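Putative glutathione S-transferase (PDB 4MDC) is a homodimeric member of the glutathione S-transferase family and probably transfers glutathione to electrophilic substrates. Local coordinates at residues P24-H29 / T71-V76; F37-L42 / R231-E236; H29-A34 / I200-Y205; Q55-R60 / R140-Q145. One frame throughout, in Å; residues are numbered along the deposited sequence.

Interaction 1 of 4, residues P24-H29 / T71-V76; sequences PTLYHH and TLPVYV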
loop_
_atom_site.group_PDB
_atom_site.type_symbol
_atom_site.label_atom_id
_atom_site.label_comp_id
_atom_site.label_asym_id
_atom_site.label_seq_id
_atom_site.Cartn_x
_atom_site.Cartn_y
_atom_site.Cartn_z
ATOM N N PRO B 24 -19.641 14.528 -3.143
ATOM C CA PRO B 24 -18.842 13.876 -2.149
ATOM C C PRO B 24 -17.918 14.785 -1.385
ATOM O O PRO B 24 -17.755 15.974 -1.741
ATOM C CB PRO B 24 -18.044 12.843 -2.966
ATOM C CG PRO B 24 -17.804 13.534 -4.244
ATOM C CD PRO B 24 -19.074 14.344 -4.490
ATOM N N THR B 25 -17.426 14.267 -0.274
ATOM C CA THR B 25 -16.437 14.952 0.539
ATOM C C THR B 25 -15.149 14.195 0.455
ATOM O O THR B 25 -15.146 12.938 0.543
ATOM C CB THR B 25 -16.920 15.034 2.010
ATOM O OG1 THR B 25 -18.157 15.772 2.033
ATOM C CG2 THR B 25 -15.931 15.754 2.924
ATOM N N LEU B 26 -14.050 14.918 0.330
ATOM C CA LEU B 26 -12.730 14.356 0.449
ATOM C C LEU B 26 -11.975 14.954 1.652
ATOM O O LEU B 26 -11.717 16.125 1.664
ATOM C CB LEU B 26 -11.938 14.562 -0.828
ATOM C CG LEU B 26 -10.575 13.876 -0.842
ATOM C CD1 LEU B 26 -10.796 12.388 -1.142
ATOM C CD2 LEU B 26 -9.652 14.455 -1.917
ATOM N N TYR B 27 -11.676 14.132 2.645
ATOM C CA TYR B 27 -10.832 14.485 3.769
ATOM C C TYR B 27 -9.406 14.346 3.297
ATOM O O TYR B 27 -9.027 13.308 2.801
ATOM C CB TYR B 27 -11.121 13.552 4.984
ATOM C CG TYR B 27 -12.545 13.746 5.475
ATOM C CD1 TYR B 27 -13.587 13.062 4.943
ATOM C CD2 TYR B 27 -12.833 14.740 6.413
ATOM C CE1 TYR B 27 -14.886 13.281 5.352
ATOM C CE2 TYR B 27 -14.123 14.932 6.854
ATOM C CZ TYR B 27 -15.141 14.238 6.297
ATOM O OH TYR B 27 -16.427 14.434 6.710
ATOM N N HIS B 28 -8.621 15.395 3.426
ATOM C CA HIS B 28 -7.325 15.434 2.771
ATOM C C HIS B 28 -6.388 16.384 3.523
ATOM O O HIS B 28 -6.801 17.092 4.432
ATOM C CB HIS B 28 -7.508 15.949 1.348
ATOM C CG HIS B 28 -7.650 17.432 1.280
ATOM N ND1 HIS B 28 -6.658 18.245 0.789
ATOM C CD2 HIS B 28 -8.603 18.264 1.778
ATOM C CE1 HIS B 28 -7.017 19.504 0.914
ATOM N NE2 HIS B 28 -8.192 19.547 1.520
ATOM N N HIS B 29 -5.138 16.394 3.101
ATOM C CA HIS B 29 -4.184 17.412 3.473
ATOM C C HIS B 29 -3.400 17.839 2.231
ATOM O O HIS B 29 -2.986 17.032 1.416
ATOM C CB HIS B 29 -3.207 16.936 4.573
ATOM C CG HIS B 29 -2.450 18.081 5.208
ATOM N ND1 HIS B 29 -1.328 18.645 4.632
ATOM C CD2 HIS B 29 -2.694 18.809 6.320
ATOM C CE1 HIS B 29 -0.903 19.668 5.375
ATOM N NE2 HIS B 29 -1.713 19.782 6.409
ATOM N N THR B 71 -5.320 7.241 8.008
ATOM C CA THR B 71 -4.661 7.527 6.744
ATOM C C THR B 71 -5.483 8.610 5.960
ATOM O O THR B 71 -6.694 8.801 6.222
ATOM C CB THR B 71 -4.540 6.276 5.873
ATOM O OG1 THR B 71 -5.794 5.601 5.792
ATOM C CG2 THR B 71 -3.497 5.301 6.448
ATOM N N LEU B 72 -4.832 9.242 4.992
ATOM C CA LEU B 72 -5.475 10.154 4.051
ATOM C C LEU B 72 -5.231 9.735 2.584
ATOM O O LEU B 72 -4.221 9.142 2.266
ATOM C CB LEU B 72 -4.956 11.589 4.268
ATOM C CG LEU B 72 -5.314 12.221 5.601
ATOM C CD1 LEU B 72 -4.518 13.510 5.741
ATOM C CD2 LEU B 72 -6.796 12.496 5.704
ATOM N N PRO B 73 -6.115 10.100 1.677
ATOM C CA PRO B 73 -7.328 10.792 1.936
ATOM C C PRO B 73 -8.454 9.815 2.285
ATOM O O PRO B 73 -8.253 8.612 2.231
ATOM C CB PRO B 73 -7.621 11.440 0.615
ATOM C CG PRO B 73 -7.118 10.511 -0.392
ATOM C CD PRO B 73 -5.935 9.871 0.226
ATOM N N VAL B 74 -9.607 10.363 2.641
ATOM C CA VAL B 74 -10.799 9.548 2.840
ATOM C C VAL B 74 -11.899 10.165 1.983
ATOM O O VAL B 74 -12.171 11.362 2.106
ATOM C CB VAL B 74 -11.247 9.525 4.302
ATOM C CG1 VAL B 74 -12.526 8.734 4.466
ATOM C CG2 VAL B 74 -10.136 8.950 5.168
ATOM N N TYR B 75 -12.570 9.329 1.178
ATOM C CA TYR B 75 -13.604 9.815 0.264
ATOM C C TYR B 75 -14.940 9.306 0.754
ATOM O O TYR B 75 -15.094 8.128 0.999
ATOM C CB TYR B 75 -13.338 9.289 -1.129
ATOM C CG TYR B 75 -14.238 9.699 -2.238
ATOM C CD1 TYR B 75 -14.172 10.954 -2.822
ATOM C CD2 TYR B 75 -15.170 8.826 -2.744
ATOM C CE1 TYR B 75 -15.012 11.309 -3.871
ATOM C CE2 TYR B 75 -15.993 9.185 -3.788
ATOM C CZ TYR B 75 -15.894 10.397 -4.357
ATOM O OH TYR B 75 -16.747 10.736 -5.401
ATOM N N VAL B 76 -15.889 10.208 0.932
ATOM C CA VAL B 76 -17.200 9.812 1.385
ATOM C C VAL B 76 -18.205 10.385 0.440
ATOM O O VAL B 76 -18.497 11.594 0.461
ATOM C CB VAL B 76 -17.533 10.288 2.802
ATOM C CG1 VAL B 76 -18.855 9.662 3.254
ATOM C CG2 VAL B 76 -16.437 9.912 3.772
#
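Two central strands of the thioredoxin-like sheet, 25-28 and 74-76, pair here in antiparallel fashion. Thr25 and Val76 form a hydrogen-bonded pair, with Thr25 N to Val76 O at 3.0 Å and Val76 N to Thr25 O at 2.9 Å. Tyr27 and Val74 form the next such pair, and Leu26 lies opposite Tyr75 between them. On the Leu26 face, Leu26 CD1 meets Pro73 CB at 3.8 Å and reaches the edge of the Tyr75 ring. Tyr75 has CG anti to its backbone N (chi1 -178°), which carries the ring obliquely toward Pro24; Tyr75 OH lies 3.2 Å from Pro24 CG. A serine in place of Tyr75 would probably leave the Pro24 ring without this cover and open a gap beside Leu26. On the other face, Tyr27 CE1 touches Val76 CG2 at 4.0 Å. Pro73 follows a cis peptide bond, and its CB packs 3.2 Å from Tyr27 O. A cis-proline just before this antiparallel strand is a hallmark of the thioredoxin fold in glutathione transferases.

Interaction 2 of 4, residues F37-L42 / R231-E236; sequences FVRLIL and RPLLAE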
loop_
_atom_site.group_PDB
_atom_site.type_symbol
_atom_site.label_atom_id
_atom_site.label_comp_id
_atom_site.label_asym_id
_atom_site.label_seq_id
_atom_site.Cartn_x
_atom_site.Cartn_y
_atom_site.Cartn_z
ATOM N N PHE B 37 -3.255 13.063 -5.407
ATOM C CA PHE B 37 -3.489 12.092 -6.461
ATOM C C PHE B 37 -5.001 11.897 -6.684
ATOM O O PHE B 37 -5.458 11.915 -7.837
ATOM C CB PHE B 37 -2.832 10.788 -6.045
ATOM C CG PHE B 37 -3.240 9.571 -6.831
ATOM C CD1 PHE B 37 -2.865 9.396 -8.174
ATOM C CD2 PHE B 37 -3.961 8.590 -6.230
ATOM C CE1 PHE B 37 -3.196 8.232 -8.862
ATOM C CE2 PHE B 37 -4.280 7.414 -6.918
ATOM C CZ PHE B 37 -3.905 7.233 -8.245
ATOM N N VAL B 38 -5.729 11.694 -5.607
ATOM C CA VAL B 38 -7.179 11.578 -5.689
ATOM C C VAL B 38 -7.856 12.824 -6.216
ATOM O O VAL B 38 -8.717 12.767 -7.063
ATOM C CB VAL B 38 -7.763 11.140 -4.343
ATOM C CG1 VAL B 38 -9.279 11.163 -4.380
ATOM C CG2 VAL B 38 -7.306 9.706 -4.074
ATOM N N ARG B 39 -7.414 13.985 -5.751
ATOM C CA ARG B 39 -7.938 15.207 -6.291
ATOM C C ARG B 39 -7.773 15.312 -7.805
ATOM O O ARG B 39 -8.663 15.823 -8.507
ATOM C CB ARG B 39 -7.316 16.424 -5.599
ATOM C CG ARG B 39 -7.841 16.630 -4.192
ATOM C CD ARG B 39 -6.948 17.583 -3.415
ATOM N NE ARG B 39 -7.041 18.947 -3.904
ATOM C CZ ARG B 39 -6.271 19.938 -3.462
ATOM N NH1 ARG B 39 -5.280 19.697 -2.593
ATOM N NH2 ARG B 39 -6.451 21.176 -3.948
ATOM N N LEU B 40 -6.602 14.922 -8.301
ATOM C CA LEU B 40 -6.332 14.971 -9.705
ATOM C C LEU B 40 -7.250 14.070 -10.488
ATOM O O LEU B 40 -7.746 14.478 -11.569
ATOM C CB LEU B 40 -4.867 14.643 -10.011
ATOM C CG LEU B 40 -3.809 15.664 -9.589
ATOM C CD1 LEU B 40 -2.407 15.071 -9.735
ATOM C CD2 LEU B 40 -3.935 16.936 -10.406
ATOM N N ILE B 41 -7.485 12.871 -9.980
ATOM C CA ILE B 41 -8.446 11.994 -10.630
ATOM C C ILE B 41 -9.854 12.601 -10.704
ATOM O O ILE B 41 -10.481 12.633 -11.782
ATOM C CB ILE B 41 -8.549 10.609 -9.956
ATOM C CG1 ILE B 41 -7.179 9.927 -9.938
ATOM C CG2 ILE B 41 -9.589 9.808 -10.688
ATOM C CD1 ILE B 41 -7.158 8.767 -8.970
ATOM N N LEU B 42 -10.300 13.129 -9.573
ATOM C CA LEU B 42 -11.619 13.761 -9.481
ATOM C C LEU B 42 -11.728 14.935 -10.467
ATOM O O LEU B 42 -12.727 15.004 -11.187
ATOM C CB LEU B 42 -11.925 14.161 -8.055
ATOM C CG LEU B 42 -12.114 13.054 -7.020
ATOM C CD1 LEU B 42 -12.024 13.578 -5.591
ATOM C CD2 LEU B 42 -13.461 12.378 -7.244
ATOM N N ARG B 231 -4.501 23.006 -11.716
ATOM C CA ARG B 231 -4.652 24.435 -11.345
ATOM C C ARG B 231 -4.964 24.620 -9.844
ATOM O O ARG B 231 -4.336 25.453 -9.195
ATOM C CB ARG B 231 -5.693 25.114 -12.197
ATOM C CG ARG B 231 -5.182 25.455 -13.580
ATOM C CD ARG B 231 -6.251 26.024 -14.502
ATOM N NE ARG B 231 -5.678 26.035 -15.846
ATOM C CZ ARG B 231 -6.372 25.954 -16.977
ATOM N NH1 ARG B 231 -7.695 25.843 -16.953
ATOM N NH2 ARG B 231 -5.727 25.959 -18.143
ATOM N N PRO B 232 -5.913 23.863 -9.283
ATOM C CA PRO B 232 -6.125 23.986 -7.831
ATOM C C PRO B 232 -4.903 23.638 -6.955
ATOM O O PRO B 232 -4.704 24.238 -5.902
ATOM C CB PRO B 232 -7.300 23.074 -7.538
ATOM C CG PRO B 232 -7.903 22.731 -8.890
ATOM C CD PRO B 232 -6.775 22.811 -9.874
ATOM N N LEU B 233 -4.070 22.691 -7.390
ATOM C CA LEU B 233 -2.863 22.377 -6.664
ATOM C C LEU B 233 -1.860 23.542 -6.677
ATOM O O LEU B 233 -1.203 23.796 -5.674
ATOM C CB LEU B 233 -2.186 21.112 -7.199
ATOM C CG LEU B 233 -3.025 19.847 -7.236
ATOM C CD1 LEU B 233 -2.175 18.633 -7.642
ATOM C CD2 LEU B 233 -3.691 19.601 -5.891
ATOM N N LEU B 234 -1.715 24.194 -7.834
ATOM C CA LEU B 234 -0.734 25.280 -7.946
ATOM C C LEU B 234 -1.224 26.548 -7.227
ATOM O O LEU B 234 -0.387 27.351 -6.834
ATOM C CB LEU B 234 -0.438 25.592 -9.390
ATOM C CG LEU B 234 0.165 24.421 -10.216
ATOM C CD1 LEU B 234 0.482 24.953 -11.590
ATOM C CD2 LEU B 234 1.391 23.822 -9.587
ATOM N N ALA B 235 -2.541 26.666 -7.053
ATOM C CA ALA B 235 -3.141 27.853 -6.381
ATOM C C ALA B 235 -3.132 27.687 -4.869
ATOM O O ALA B 235 -3.117 28.643 -4.138
ATOM C CB ALA B 235 -4.564 28.088 -6.871
ATOM N N GLU B 236 -3.043 26.426 -4.442
ATOM C CA GLU B 236 -3.160 26.015 -3.047
ATOM C C GLU B 236 -1.989 26.537 -2.216
ATOM O O GLU B 236 -0.853 26.541 -2.676
ATOM C CB GLU B 236 -3.038 24.481 -2.991
ATOM C CG GLU B 236 -3.430 23.916 -1.692
ATOM C CD GLU B 236 -3.913 22.520 -1.843
ATOM O OE1 GLU B 236 -3.066 21.610 -2.073
ATOM O OE2 GLU B 236 -5.140 22.408 -1.712
#
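Arg39 and Glu236 form a salt bridge between helix 33-44 and the end of helix 231-235. Arg39 grips the carboxylate end-on with NH1 and NH2. Arg39 NH1 bonds Glu236 OE1 at 3.0 Å, close to the guanidinium plane and on the syn lone pair of that oxygen. Arg39 NH1 also reaches Glu236 OE2 at 2.9 Å by a more bent bond. Arg39 NH2 also bonds Glu236 OE2 at 2.9 Å, from above the carboxylate plane. The two flat groups are turned 50° apart. Arg36 makes a second salt bridge to Glu236 OE1, so two arginines share this acid. The bend of the Arg39 chain at chi3 (70°) helps bring its end to the carboxylate. Leu233 CD2 lies over the centre of one guanidinium face, 3.6 Å from Arg39 CZ. An alanine in place of Arg39 would probably cost Glu236 its two-nitrogen grip and strip the cover from Leu233 CD2. Farther out, Leu233 CD1 packs on Leu40 CD2 at 3.7 Å. The axes of segments 37-42 and 231-235 come no nearer than 10.8 Å, and long side chains make the contact. The contact belongs to the interface between the thioredoxin-like and all-helical domains of the glutathione transferase fold.

Interaction 3 of 4, residues H29-A34 / I200-Y205; sequences HPMSPA and ISVLDY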
loop_
_atom_site.group_PDB
_atom_site.type_symbol
_atom_site.label_atom_id
_atom_site.label_comp_id
_atom_site.label_asym_id
_atom_site.label_seq_id
_atom_site.Cartn_x
_atom_site.Cartn_y
_atom_site.Cartn_z
ATOM N N HIS B 29 -5.138 16.394 3.101
ATOM C CA HIS B 29 -4.184 17.412 3.473
ATOM C C HIS B 29 -3.400 17.839 2.231
ATOM O O HIS B 29 -2.986 17.032 1.416
ATOM C CB HIS B 29 -3.207 16.936 4.573
ATOM C CG HIS B 29 -2.450 18.081 5.208
ATOM N ND1 HIS B 29 -1.328 18.645 4.632
ATOM C CD2 HIS B 29 -2.694 18.809 6.320
ATOM C CE1 HIS B 29 -0.903 19.668 5.375
ATOM N NE2 HIS B 29 -1.713 19.782 6.409
ATOM N N PRO B 30 -3.118 19.137 2.104
ATOM C CA PRO B 30 -2.424 19.602 0.927
ATOM C C PRO B 30 -1.056 18.937 0.703
ATOM O O PRO B 30 -0.607 18.866 -0.437
ATOM C CB PRO B 30 -2.229 21.110 1.240
ATOM C CG PRO B 30 -3.340 21.436 2.160
ATOM C CD PRO B 30 -3.694 20.228 2.924
HETATM N N MSE B 31 -0.362 18.561 1.794
HETATM C CA MSE B 31 0.995 18.054 1.757
HETATM C C MSE B 31 1.010 16.522 1.750
HETATM O O MSE B 31 2.044 15.908 1.992
HETATM C CB MSE B 31 1.890 18.599 2.842
HETATM C CG MSE B 31 2.015 20.139 2.675
HETATM SE SE MSE B 31 3.282 20.578 1.224
HETATM C CE MSE B 31 2.071 20.960 -0.303
ATOM N N SER B 32 -0.153 15.950 1.475
ATOM C CA SER B 32 -0.323 14.509 1.261
ATOM C C SER B 32 -0.341 14.151 -0.244
ATOM O O SER B 32 -1.319 14.493 -0.949
ATOM C CB SER B 32 -1.599 14.044 1.942
ATOM O OG SER B 32 -2.119 12.793 1.452
ATOM N N PRO B 33 0.688 13.429 -0.742
ATOM C CA PRO B 33 0.658 13.054 -2.147
ATOM C C PRO B 33 -0.567 12.167 -2.527
ATOM O O PRO B 33 -1.172 12.379 -3.580
ATOM C CB PRO B 33 1.954 12.269 -2.311
ATOM C CG PRO B 33 2.875 13.001 -1.381
ATOM C CD PRO B 33 2.015 13.163 -0.154
ATOM N N ALA B 34 -0.949 11.280 -1.653
ATOM C CA ALA B 34 -2.090 10.406 -1.906
ATOM C C ALA B 34 -3.383 11.259 -2.063
ATOM O O ALA B 34 -4.227 10.966 -2.898
ATOM C CB ALA B 34 -2.237 9.339 -0.808
ATOM N N ILE B 200 5.683 14.620 -6.601
ATOM C CA ILE B 200 6.637 15.664 -6.965
ATOM C C ILE B 200 6.135 17.054 -6.577
ATOM O O ILE B 200 6.959 17.889 -6.155
ATOM C CB ILE B 200 6.898 15.673 -8.498
ATOM C CG1 ILE B 200 7.711 14.452 -8.878
ATOM C CG2 ILE B 200 7.563 16.940 -8.974
ATOM C CD1 ILE B 200 8.928 14.191 -8.125
ATOM N N SER B 201 4.841 17.306 -6.721
ATOM C CA SER B 201 4.296 18.649 -6.437
ATOM C C SER B 201 4.460 19.023 -4.982
ATOM O O SER B 201 4.691 20.228 -4.629
ATOM C CB SER B 201 2.834 18.782 -6.876
ATOM O OG SER B 201 1.934 18.099 -6.016
ATOM N N VAL B 202 4.394 18.035 -4.089
ATOM C CA VAL B 202 4.589 18.293 -2.639
ATOM C C VAL B 202 6.061 18.675 -2.358
ATOM O O VAL B 202 6.355 19.659 -1.639
ATOM C CB VAL B 202 4.144 17.081 -1.812
ATOM C CG1 VAL B 202 4.549 17.168 -0.360
ATOM C CG2 VAL B 202 2.624 16.895 -1.914
ATOM N N LEU B 203 6.969 17.839 -2.869
ATOM C CA LEU B 203 8.378 18.089 -2.722
ATOM C C LEU B 203 8.753 19.431 -3.351
ATOM O O LEU B 203 9.591 20.147 -2.795
ATOM C CB LEU B 203 9.204 16.947 -3.287
ATOM C CG LEU B 203 8.974 15.664 -2.469
ATOM C CD1 LEU B 203 9.597 14.457 -3.172
ATOM C CD2 LEU B 203 9.536 15.792 -1.085
ATOM N N ASP B 204 8.157 19.740 -4.512
ATOM C CA ASP B 204 8.496 20.978 -5.217
ATOM C C ASP B 204 7.981 22.167 -4.475
ATOM O O ASP B 204 8.707 23.192 -4.387
ATOM C CB ASP B 204 7.964 20.945 -6.647
ATOM C CG ASP B 204 8.634 22.008 -7.551
ATOM O OD1 ASP B 204 9.875 22.151 -7.518
ATOM O OD2 ASP B 204 7.843 22.684 -8.244
ATOM N N TYR B 205 6.797 22.087 -3.877
ATOM C CA TYR B 205 6.276 23.179 -3.005
ATOM C C TYR B 205 7.329 23.531 -1.949
ATOM O O TYR B 205 7.612 24.721 -1.639
ATOM C CB TYR B 205 5.039 22.701 -2.273
ATOM C CG TYR B 205 4.331 23.770 -1.478
ATOM C CD1 TYR B 205 4.795 24.180 -0.236
ATOM C CD2 TYR B 205 3.155 24.353 -1.975
ATOM C CE1 TYR B 205 4.085 25.156 0.494
ATOM C CE2 TYR B 205 2.470 25.343 -1.277
ATOM C CZ TYR B 205 2.965 25.752 -0.057
ATOM O OH TYR B 205 2.275 26.705 0.647
#
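Met31, a selenomethionine, packs its side-chain end against Val202 and Tyr205 of helix 191-205. This is the close part of the contact. Met31 CE sits over one face of the Tyr205 ring, toward its rim, 3.8 Å from Tyr205 CG. It makes a CH-pi contact, while Met31 SE approaches the same ring obliquely, 4.6 Å from its centroid. Bends at chi2 (-78°) and chi3 (99°) turn the methyl onto the ring. Val202 fills the middle, with Val202 CG1 4.0 Å from Met31 SE and Val202 CG2 3.9 Å from Pro33 CG. The looser side lies at Pro30 and Ser32, which barely touch the helix. Ser32, the partly exposed N-cap residue of helix 33-44, turns its CB away, and its OG bonds Ser35 OG. The turn has its own brace, since Met31 N donates to His29 ND1 at 3.0 Å. The hydroxyl of Tyr205 bonds the backbone at Val238 and Val241. No hydrogen bond crosses between 29-34 and 200-205, so apolar packing and the Met-aromatic contact carry this join.

Interaction 4 of 4, residues Q55-R60 / R140-Q145; sequences QPWENR and RIFKLQ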
loop_
_atom_site.group_PDB
_atom_site.type_symbol
_atom_site.label_atom_id
_atom_site.label_comp_id
_atom_site.label_asym_id
_atom_site.label_seq_id
_atom_site.Cartn_x
_atom_site.Cartn_y
_atom_site.Cartn_z
ATOM N N GLN B 55 -5.571 17.053 9.825
ATOM C CA GLN B 55 -4.114 16.969 10.105
ATOM C C GLN B 55 -3.696 15.466 10.244
ATOM O O GLN B 55 -4.170 14.800 11.151
ATOM C CB GLN B 55 -3.834 17.807 11.346
ATOM C CG GLN B 55 -4.280 19.291 11.178
ATOM C CD GLN B 55 -3.757 19.962 9.868
ATOM O OE1 GLN B 55 -2.559 19.883 9.565
ATOM N NE2 GLN B 55 -4.656 20.617 9.083
ATOM N N PRO B 56 -2.831 14.929 9.328
ATOM C CA PRO B 56 -2.473 13.474 9.351
ATOM C C PRO B 56 -1.894 13.022 10.712
ATOM O O PRO B 56 -2.118 11.881 11.130
ATOM C CB PRO B 56 -1.385 13.333 8.246
ATOM C CG PRO B 56 -1.608 14.492 7.356
ATOM C CD PRO B 56 -2.117 15.623 8.240
ATOM N N TRP B 57 -1.202 13.947 11.392
ATOM C CA TRP B 57 -0.661 13.734 12.747
ATOM C C TRP B 57 -1.608 13.884 13.961
ATOM O O TRP B 57 -1.258 13.450 15.055
ATOM C CB TRP B 57 0.512 14.701 12.961
ATOM C CG TRP B 57 0.098 16.168 12.788
ATOM C CD1 TRP B 57 0.102 16.914 11.614
ATOM C CD2 TRP B 57 -0.421 17.018 13.791
ATOM N NE1 TRP B 57 -0.373 18.182 11.855
ATOM C CE2 TRP B 57 -0.700 18.272 13.184
ATOM C CE3 TRP B 57 -0.675 16.856 15.147
ATOM C CZ2 TRP B 57 -1.229 19.344 13.891
ATOM C CZ3 TRP B 57 -1.214 17.935 15.855
ATOM C CH2 TRP B 57 -1.474 19.166 15.218
ATOM N N GLU B 58 -2.743 14.555 13.828
ATOM C CA GLU B 58 -3.466 15.044 15.050
ATOM C C GLU B 58 -4.266 14.041 15.880
ATOM O O GLU B 58 -4.634 14.331 17.032
ATOM C CB GLU B 58 -4.450 16.158 14.675
ATOM C CG GLU B 58 -5.157 16.859 15.843
ATOM C CD GLU B 58 -5.983 18.068 15.417
ATOM O OE1 GLU B 58 -6.154 18.316 14.207
ATOM O OE2 GLU B 58 -6.485 18.782 16.301
ATOM N N ASN B 59 -4.610 12.918 15.273
ATOM C CA ASN B 59 -5.406 11.889 15.969
ATOM C C ASN B 59 -6.715 12.364 16.592
ATOM O O ASN B 59 -7.008 12.084 17.747
ATOM C CB ASN B 59 -4.576 11.229 17.078
ATOM C CG ASN B 59 -3.284 10.640 16.576
ATOM O OD1 ASN B 59 -2.254 10.810 17.229
ATOM N ND2 ASN B 59 -3.315 9.947 15.426
ATOM N N ARG B 60 -7.503 13.128 15.867
ATOM C CA ARG B 60 -8.726 13.586 16.482
ATOM C C ARG B 60 -9.765 12.464 16.477
ATOM O O ARG B 60 -9.889 11.729 15.504
ATOM C CB ARG B 60 -9.237 14.841 15.789
ATOM C CG ARG B 60 -10.232 15.614 16.624
ATOM C CD ARG B 60 -10.632 16.969 16.019
ATOM N NE ARG B 60 -11.475 16.795 14.837
ATOM C CZ ARG B 60 -11.038 16.756 13.582
ATOM N NH1 ARG B 60 -9.750 16.961 13.321
ATOM N NH2 ARG B 60 -11.888 16.527 12.573
ATOM N N ARG B 140 9.284 19.088 8.340
ATOM C CA ARG B 140 9.153 20.474 7.856
ATOM C C ARG B 140 7.807 21.134 8.023
ATOM O O ARG B 140 7.718 22.349 8.096
ATOM C CB ARG B 140 9.568 20.530 6.396
ATOM C CG ARG B 140 11.015 20.139 6.302
ATOM C CD ARG B 140 11.729 20.718 5.109
ATOM N NE ARG B 140 11.529 22.171 5.036
ATOM C CZ ARG B 140 11.486 22.886 3.910
ATOM N NH1 ARG B 140 11.727 22.331 2.745
ATOM N NH2 ARG B 140 11.229 24.183 3.962
ATOM N N ILE B 141 6.743 20.374 8.012
ATOM C CA ILE B 141 5.392 20.947 8.062
ATOM C C ILE B 141 4.902 20.669 9.523
ATOM O O ILE B 141 4.740 21.572 10.396
ATOM C CB ILE B 141 4.480 20.344 6.925
ATOM C CG1 ILE B 141 5.029 20.637 5.490
ATOM C CG2 ILE B 141 3.029 20.819 7.014
ATOM C CD1 ILE B 141 5.028 22.083 5.113
ATOM N N PHE B 142 4.712 19.391 9.797
ATOM C CA PHE B 142 3.866 19.002 10.923
ATOM C C PHE B 142 4.470 19.294 12.298
ATOM O O PHE B 142 3.748 19.711 13.221
ATOM C CB PHE B 142 3.437 17.545 10.820
ATOM C CG PHE B 142 2.658 17.193 9.582
ATOM C CD1 PHE B 142 1.970 18.144 8.840
ATOM C CD2 PHE B 142 2.565 15.862 9.197
ATOM C CE1 PHE B 142 1.267 17.763 7.702
ATOM C CE2 PHE B 142 1.851 15.475 8.077
ATOM C CZ PHE B 142 1.201 16.437 7.318
ATOM N N LYS B 143 5.775 19.100 12.446
ATOM C CA LYS B 143 6.473 19.388 13.719
ATOM C C LYS B 143 6.515 20.873 14.119
ATOM O O LYS B 143 6.844 21.210 15.280
ATOM C CB LYS B 143 7.920 18.885 13.655
ATOM C CG LYS B 143 8.139 17.394 13.958
ATOM C CD LYS B 143 8.827 17.207 15.289
ATOM C CE LYS B 143 9.477 15.834 15.413
ATOM N NZ LYS B 143 10.929 15.964 15.142
ATOM N N LEU B 144 6.223 21.753 13.162
ATOM C CA LEU B 144 6.065 23.189 13.444
ATOM C C LEU B 144 4.672 23.470 13.965
ATOM O O LEU B 144 4.487 24.206 14.928
ATOM C CB LEU B 144 6.262 24.035 12.177
ATOM C CG LEU B 144 7.665 24.498 11.772
ATOM C CD1 LEU B 144 7.522 25.470 10.605
ATOM C CD2 LEU B 144 8.421 25.142 12.929
ATOM N N GLN B 145 3.692 22.888 13.295
ATOM C CA GLN B 145 2.303 23.089 13.633
ATOM C C GLN B 145 1.916 22.399 14.968
ATOM O O GLN B 145 0.997 22.825 15.637
ATOM C CB GLN B 145 1.422 22.636 12.455
ATOM C CG GLN B 145 1.721 23.399 11.162
ATOM C CD GLN B 145 0.962 22.899 9.935
ATOM O OE1 GLN B 145 0.319 21.842 9.959
ATOM N NE2 GLN B 145 1.032 23.668 8.838
#
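Pro56, Trp57 and Phe142 make a mainly apolar surface contact between the loop after strand 50-53 and the end of the long helix 111-145. Trp57 CD1 sits over one face of the Phe142 ring, toward its rim, 3.3 Å from Phe142 CG. The five-membered ring of Trp57 and the Phe142 ring lie obliquely, with planes at 47° and centroids 4.8 Å apart. Trp57 CG takes the crowded position between the backbone N and the carbonyl carbon (chi1 58°). This folds the indole back over Gln55, whose CB lies against one face of the indole, toward its rim. Pro56 meets the far end of the phenyl ring, with Pro56 CG 3.4 Å from Phe142 CZ. The type I turn from Gln55 to Glu58 presents the proline and the tryptophan together, and Glu58 N closes it on Gln55 O at 3.0 Å. The polar margin is weaker. Gln145 OE1 stands near the plane of the indole at its edge, 4.2 Å from Trp57 NE1. Gln55 OE1 and Gln145 OE1 lie 3.5 Å apart without a hydrogen bond. Gln55 NE2 hydrogen-bonds Glu53 OE2. Leu72 also packs on Pro56. Phe142 makes an edge-to-face contact with His29, so the helix end meets both this loop and the turn that follows strand 25-28.

How the interactions relate
From the N terminus, strand 25-28 runs into the turn at 29-32, which leads into helix 33-44. Interaction 1 closes the first loop by pairing that strand with 74-76. Interaction 3 ties the turn to helix 191-205, and interaction 2 ties helix 33-44 to 231-236; they close far longer loops, of 165 and 188 residues. Interaction 4 joins 55-60 to 140-145 and closes one of 79. Interactions 1, 2 and 3 cross one another along the chain. Interaction 4 crosses interaction 1 but lies wholly within the spans of 2 and 3. Interaction 1 stays in the N-terminal domain; the others link it to the helical domain. His29 is shared by interactions 1 and 3 and touches interaction 4.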